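Large adhesion protein (Lap) involved in biofilm formation (Marinobacter hydrocarbonoclasticus, PDB 6XI3) probably extends a bacterial adhesin away from the cell surface toward its target during biofilm formation, as a string of Ig-like beta-sandwich repeats with bound calcium. Local coordinates at residues 354-359 / 382-387; 390-395 / 402-407; 253-258 / 265-270. All blocks are in the same frame, centred on the assembly; numbering follows the deposited sequence.

Contact 1 of 3, residues 354-359 / 382-387; sequences ITDSTG and SSLVDG. With NA (sodium ion), chain H; CA (calcium ion), chain C.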
# COMPACT_ATOMS: atom_id res chain seq x y z
N ILE A 354 46.57 31.53 35.08
CA ILE A 354 47.26 32.82 35.33
C ILE A 354 48.75 32.47 35.34
O ILE A 354 49.12 31.63 36.16
CB ILE A 354 46.79 33.43 36.66
CG1 ILE A 354 45.27 33.56 36.70
CG2 ILE A 354 47.47 34.76 36.91
CD1 ILE A 354 44.72 33.32 38.07
N THR A 355 49.50 33.02 34.39
CA THR A 355 50.94 32.80 34.22
C THR A 355 51.68 34.08 34.63
O THR A 355 51.30 35.15 34.18
CB THR A 355 51.22 32.34 32.78
OG1 THR A 355 50.30 31.26 32.59
CG2 THR A 355 52.67 31.95 32.55
N ASP A 356 52.69 33.95 35.47
CA ASP A 356 53.56 35.09 35.87
C ASP A 356 54.76 35.19 34.91
O ASP A 356 54.83 34.41 33.94
CB ASP A 356 53.93 34.90 37.34
CG ASP A 356 54.97 33.83 37.60
OD1 ASP A 356 55.53 33.27 36.61
OD2 ASP A 356 55.23 33.60 38.80
N SER A 357 55.67 36.15 35.15
CA SER A 357 56.74 36.56 34.20
C SER A 357 57.86 35.52 34.16
O SER A 357 58.74 35.66 33.29
CB SER A 357 57.29 37.93 34.53
OG SER A 357 57.60 38.03 35.90
N THR A 358 57.88 34.53 35.06
CA THR A 358 58.93 33.48 35.07
C THR A 358 58.33 32.11 34.70
O THR A 358 59.06 31.11 34.82
CB THR A 358 59.71 33.50 36.39
OG1 THR A 358 58.97 32.86 37.44
CG2 THR A 358 60.07 34.91 36.83
N GLY A 359 57.07 32.06 34.27
CA GLY A 359 56.40 30.81 33.82
C GLY A 359 55.68 30.02 34.91
O GLY A 359 55.20 28.94 34.57
N SER A 382 49.48 33.80 45.39
CA SER A 382 50.67 33.91 46.28
C SER A 382 51.85 33.08 45.75
O SER A 382 52.98 33.37 46.17
CB SER A 382 50.34 33.57 47.72
OG SER A 382 49.86 32.23 47.83
N SER A 383 51.64 32.09 44.87
CA SER A 383 52.72 31.28 44.25
C SER A 383 53.35 32.02 43.06
O SER A 383 54.36 31.52 42.56
CB SER A 383 52.22 29.91 43.81
OG SER A 383 51.32 30.02 42.72
N LEU A 384 52.76 33.12 42.57
CA LEU A 384 53.32 33.85 41.40
C LEU A 384 54.28 34.93 41.91
O LEU A 384 54.16 35.32 43.08
CB LEU A 384 52.18 34.46 40.59
CG LEU A 384 51.15 33.46 40.09
CD1 LEU A 384 50.16 34.10 39.11
CD2 LEU A 384 51.84 32.27 39.43
N VAL A 385 55.12 35.46 41.02
CA VAL A 385 56.14 36.49 41.38
C VAL A 385 55.73 37.82 40.76
O VAL A 385 54.99 37.83 39.75
CB VAL A 385 57.57 36.08 40.98
CG1 VAL A 385 57.97 34.78 41.65
CG2 VAL A 385 57.76 36.01 39.47
N ASP A 386 56.23 38.91 41.32
CA ASP A 386 55.93 40.27 40.82
C ASP A 386 56.32 40.38 39.35
O ASP A 386 57.27 39.71 38.92
CB ASP A 386 56.62 41.32 41.69
CG ASP A 386 55.91 41.50 43.02
OD1 ASP A 386 54.91 40.75 43.31
OD2 ASP A 386 56.32 42.42 43.72
N GLY A 387 55.59 41.23 38.63
CA GLY A 387 55.76 41.54 37.21
C GLY A 387 54.48 41.20 36.45
O GLY A 387 53.40 41.12 37.10
NA NA H . 55.22 38.17 37.18
CA CA C . 57.28 44.67 43.61
O HOH W 1 57.35 44.77 41.32
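Asp-356 reaches across to the backbone of Leu-384 and Val-385 from the start of a type I beta turn, at one end of an Ig-like beta-sandwich domain. Its CB packs 3.7 Å from Leu-384 CB and also lies close to the sodium ion. The next atom, CG, sits between the backbone N and the carbonyl carbon (chi1 75°), which swings the carboxylate over the 382-387 loop with Leu-384 CD2 beside it. At the tip, OD2 accepts the N-H of Val-385 at 2.9 Å, met on the anti side and somewhat out of the carboxylate plane, while Val-385 CG2 lies against the same oxygen. OD1 turns back on its own chain, taking the N-H of Thr-358 from above the carboxylate plane to form an Asx turn, and it also accepts from Asn-360 N. One side chain therefore holds both the turn and the loop facing it.

Apolar contacts flank this polar centre: Ile-354 CG2 meets Leu-384 CD1 at 3.5 Å, the two side chains crossing at about a right angle, and Thr-358 and Val-385 touch tip to tip through their CG2 methyls.

Asp-386 turns away to the calcium ion, whose other ligands include Asp-412 and Thr-414. The sodium ion joins the segments again: Ser-357 OG binds it at 2.7 Å and Val-385 O at 2.6 Å, with Asp-388 O as a third ligand.

Contact 2 of 3, residues 390-395 / 402-407; sequences TVEASA and ALTDSA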
# COMPACT_ATOMS: atom_id res chain seq x y z
N THR A 390 49.50 37.11 32.89
CA THR A 390 48.65 36.78 31.73
C THR A 390 47.59 35.79 32.20
O THR A 390 47.96 34.76 32.77
CB THR A 390 49.45 36.20 30.56
OG1 THR A 390 50.49 37.14 30.28
CG2 THR A 390 48.58 35.98 29.35
N VAL A 391 46.33 36.17 32.03
CA VAL A 391 45.15 35.34 32.35
C VAL A 391 44.69 34.73 31.02
O VAL A 391 44.54 35.51 30.06
CB VAL A 391 44.05 36.17 33.00
CG1 VAL A 391 42.74 35.39 33.14
CG2 VAL A 391 44.49 36.72 34.36
N GLU A 392 44.51 33.41 30.96
CA GLU A 392 43.94 32.72 29.78
C GLU A 392 42.68 31.97 30.25
O GLU A 392 42.72 31.29 31.27
CB GLU A 392 45.00 31.82 29.15
CG GLU A 392 44.48 30.91 28.03
CD GLU A 392 44.32 31.58 26.68
OE1 GLU A 392 44.63 32.80 26.56
OE2 GLU A 392 43.90 30.89 25.73
N ALA A 393 41.57 32.13 29.53
CA ALA A 393 40.34 31.37 29.79
C ALA A 393 39.93 30.61 28.53
O ALA A 393 40.05 31.17 27.42
CB ALA A 393 39.27 32.31 30.26
N SER A 394 39.42 29.38 28.71
CA SER A 394 38.98 28.48 27.63
C SER A 394 37.69 27.74 28.00
O SER A 394 37.52 27.30 29.16
CB SER A 394 40.04 27.50 27.28
OG SER A 394 39.73 26.94 26.00
N ALA A 395 36.81 27.57 27.02
CA ALA A 395 35.60 26.75 27.17
C ALA A 395 35.23 26.16 25.81
O ALA A 395 35.60 26.74 24.78
CB ALA A 395 34.48 27.57 27.77
N ALA A 402 37.27 25.17 20.82
CA ALA A 402 37.95 25.77 22.00
C ALA A 402 37.86 27.29 21.89
O ALA A 402 38.51 27.88 21.02
CB ALA A 402 39.39 25.30 22.09
N LEU A 403 36.99 27.90 22.68
CA LEU A 403 36.78 29.37 22.66
C LEU A 403 37.65 29.96 23.76
O LEU A 403 37.50 29.49 24.90
CB LEU A 403 35.32 29.66 22.93
CG LEU A 403 34.38 28.93 21.98
CD1 LEU A 403 32.96 29.08 22.51
CD2 LEU A 403 34.54 29.48 20.55
N THR A 404 38.55 30.89 23.39
CA THR A 404 39.59 31.42 24.31
C THR A 404 39.64 32.94 24.25
O THR A 404 39.10 33.57 23.31
CB THR A 404 40.99 30.86 24.05
OG1 THR A 404 41.41 31.33 22.78
CG2 THR A 404 41.05 29.36 24.11
N ASP A 405 40.25 33.49 25.30
CA ASP A 405 40.55 34.92 25.44
C ASP A 405 41.66 35.03 26.48
O ASP A 405 41.86 34.06 27.23
CB ASP A 405 39.31 35.76 25.79
CG ASP A 405 39.58 37.25 25.66
OD1 ASP A 405 40.51 37.60 24.89
OD2 ASP A 405 38.90 38.05 26.33
N SER A 406 42.41 36.12 26.44
CA SER A 406 43.45 36.43 27.44
C SER A 406 43.24 37.85 27.97
O SER A 406 42.47 38.65 27.37
CB SER A 406 44.84 36.22 26.88
OG SER A 406 45.14 37.23 25.94
N ALA A 407 43.80 38.11 29.14
CA ALA A 407 43.88 39.46 29.71
C ALA A 407 45.22 39.58 30.44
O ALA A 407 45.84 38.55 30.81
CB ALA A 407 42.71 39.70 30.61
O HOH W 2 43.26 33.74 24.13
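Val-391 and Ala-407 pair within the antiparallel hairpin of strands 387-396 and 402-411, exchanging two backbone hydrogen bonds; the shorter runs from Val-391 N to Ala-407 O, 2.7 Å and nearly straight. Ala-393 with Asp-405 and Ala-395 with Leu-403 repeat the exchange, so six bonds tie the strands. In the non-hydrogen-bonded pairs between them, Ser-406 CA lies 3.0 Å from Val-391 O in a CA-H...O contact, and Thr-404 CA makes the like contact with Ala-393 O.

On the face carrying Glu-392, Ser-394, Thr-404 and Ser-406, the glutamate does most of the reaching. Its chain bends at chi2 (80°), which folds the carboxylate back over the neighbouring strand: OE2 rests 3.4 Å from Thr-404 CB, and OE1 lies at the same distance from Ser-406 CB. A water donates to OE1 at 2.9 Å and makes a weak bond with Thr-404 OG1. Farther along, Thr-404 CG2 packs 3.3 Å from Ser-394 OG.

Beyond this shell, strand 349-356 flanks 390-395 and bonds to the backbone of Thr-390, Glu-392 and Ser-394. On the other face, strand 320-329 packs on Ala-393 and Ala-395, and Asp-405 OD2 accepts its Val-323 N-H, consistent with a link between the two sheets.

Glu-392 OE1 also stands 3.1 Å from Asp-405 O, two acceptors with no proton to share, so the water's hydrogen probably eases the negative charge crowded there.

Contact 3 of 3, residues 253-258 / 265-270; sequences VDLTVT and VTATTT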
# COMPACT_ATOMS: atom_id res chain seq x y z
N VAL A 253 4.69 11.27 5.55
CA VAL A 253 6.04 11.06 6.12
C VAL A 253 6.09 11.92 7.37
O VAL A 253 5.87 13.13 7.26
CB VAL A 253 7.12 11.47 5.11
CG1 VAL A 253 8.53 11.21 5.64
CG2 VAL A 253 6.90 10.75 3.78
N ASP A 254 6.41 11.31 8.50
CA ASP A 254 6.61 12.01 9.79
C ASP A 254 8.10 12.13 10.00
O ASP A 254 8.79 11.09 9.84
CB ASP A 254 5.97 11.24 10.94
CG ASP A 254 4.46 11.18 10.79
OD1 ASP A 254 3.86 12.16 10.26
OD2 ASP A 254 3.91 10.15 11.22
N LEU A 255 8.56 13.35 10.27
CA LEU A 255 9.99 13.63 10.43
C LEU A 255 10.20 14.17 11.83
O LEU A 255 9.28 14.79 12.38
CB LEU A 255 10.47 14.62 9.38
CG LEU A 255 10.36 14.13 7.94
CD1 LEU A 255 9.21 14.81 7.25
CD2 LEU A 255 11.63 14.38 7.19
N THR A 256 11.38 13.91 12.39
CA THR A 256 11.79 14.54 13.66
C THR A 256 13.20 15.04 13.43
O THR A 256 13.92 14.40 12.62
CB THR A 256 11.72 13.61 14.88
OG1 THR A 256 12.66 12.56 14.63
CG2 THR A 256 10.33 13.07 15.13
N VAL A 257 13.48 16.23 13.98
CA VAL A 257 14.83 16.83 14.01
C VAL A 257 15.22 16.98 15.47
O VAL A 257 14.50 17.69 16.20
CB VAL A 257 14.91 18.18 13.28
CG1 VAL A 257 16.35 18.64 13.16
CG2 VAL A 257 14.24 18.17 11.93
N THR A 258 16.33 16.36 15.86
CA THR A 258 16.77 16.24 17.26
C THR A 258 18.13 16.93 17.38
O THR A 258 19.01 16.66 16.55
CB THR A 258 16.72 14.77 17.73
OG1 THR A 258 15.43 14.21 17.47
CG2 THR A 258 16.99 14.64 19.22
N VAL A 265 12.07 18.88 17.03
CA VAL A 265 11.09 19.56 16.15
C VAL A 265 10.45 18.48 15.27
O VAL A 265 11.22 17.63 14.76
CB VAL A 265 11.79 20.65 15.31
CG1 VAL A 265 11.03 21.00 14.04
CG2 VAL A 265 12.07 21.89 16.14
N THR A 266 9.12 18.50 15.12
CA THR A 266 8.38 17.58 14.23
C THR A 266 8.02 18.34 12.95
O THR A 266 7.75 19.57 13.02
CB THR A 266 7.13 17.01 14.91
OG1 THR A 266 6.20 18.07 15.10
CG2 THR A 266 7.45 16.34 16.23
N ALA A 267 8.04 17.61 11.85
CA ALA A 267 7.63 18.05 10.50
C ALA A 267 6.90 16.91 9.82
O ALA A 267 7.05 15.74 10.22
CB ALA A 267 8.82 18.48 9.71
N THR A 268 6.11 17.23 8.81
CA THR A 268 5.41 16.19 8.04
C THR A 268 5.29 16.66 6.58
O THR A 268 5.33 17.87 6.34
CB THR A 268 4.10 15.84 8.76
OG1 THR A 268 3.46 14.82 8.01
CG2 THR A 268 3.15 17.01 8.86
N THR A 269 5.25 15.72 5.64
CA THR A 269 4.96 16.01 4.22
C THR A 269 4.39 14.72 3.63
O THR A 269 4.12 13.81 4.40
CB THR A 269 6.18 16.59 3.47
OG1 THR A 269 5.65 17.08 2.25
CG2 THR A 269 7.31 15.62 3.20
N THR A 270 4.15 14.69 2.34
CA THR A 270 3.49 13.56 1.67
C THR A 270 4.35 13.07 0.51
O THR A 270 5.12 13.84 -0.03
CB THR A 270 2.08 13.93 1.21
OG1 THR A 270 2.22 15.01 0.31
CG2 THR A 270 1.17 14.34 2.34
O HOH W 3 4.63 14.69 12.38
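Val-253 opens the pairing of this antiparallel beta hairpin in the Ig-like sandwich: its N-H points almost straight at Thr-269 O, 2.8 Å away. Its own carbonyl oxygen accepts Thr-269 N, and Thr-268 OG1 also lies within 3.0 Å of it. That hydroxyl stands anti to the backbone N (chi1 -179°), a torsion that brings it beside Val-253 O.

Asp-254 follows on the opposite face of the sheet, side by side with Thr-268 and pointing the same way, its OD1 3.5 Å from Thr-268 OG1. OD1 is hydrogen-bonded to Gln-252 NE2, and a water nearby makes weak contacts with it and with Ala-267 O.

Leu-255 turns to the interior. Its CB packs 4.2 Å from Ala-267 CB, and CD1 lies against the Ala-267 carbonyl. Leu-255 N donates to Ala-267 O, while the return bond from Ala-267 N approaches Leu-255 O from 44° above the carbonyl plane.

At Thr-256 the side chain is back on the face of Asp-254. Val-257 completes the pairing with two 2.8 Å bonds, Val-257 N to Val-265 O and Val-265 N to Val-257 O.

Ala-296, on the neighbouring strand 290-299, touches Val-253 and Leu-255, and Leu-292 touches Val-257; from strand 277-283, Leu-279 meets Ala-267 and Tyr-277 meets Val-253. The mostly apolar face thus turns inward, burying Val-253, Leu-255 and Val-257, with Val-265 and Thr-269 less enclosed, while the threonines and aspartate opposite turn to solvent.

From the N terminus, contact 3 comes first: it closes the short connection between strands 252-258 and 264-270, a hairpin at the outer side of a four-stranded sheet. Contact 1 follows farther along the chain, in another four-stranded sheet, closing a loop of 22 residues that includes strands 361-367 and 374-380. Contact 2 then closes the hairpin of strands 387-396 and 402-411. The three run in series, with none nested or crossed. Contacts 1 and 2 share a sheet, in which 349-356 lies beside 387-396; Thr-355 N to Thr-390 O is a probable hydrogen bond of 2.8 Å. Contact 3 stands apart, its centre about 40 Å from that of contact 2.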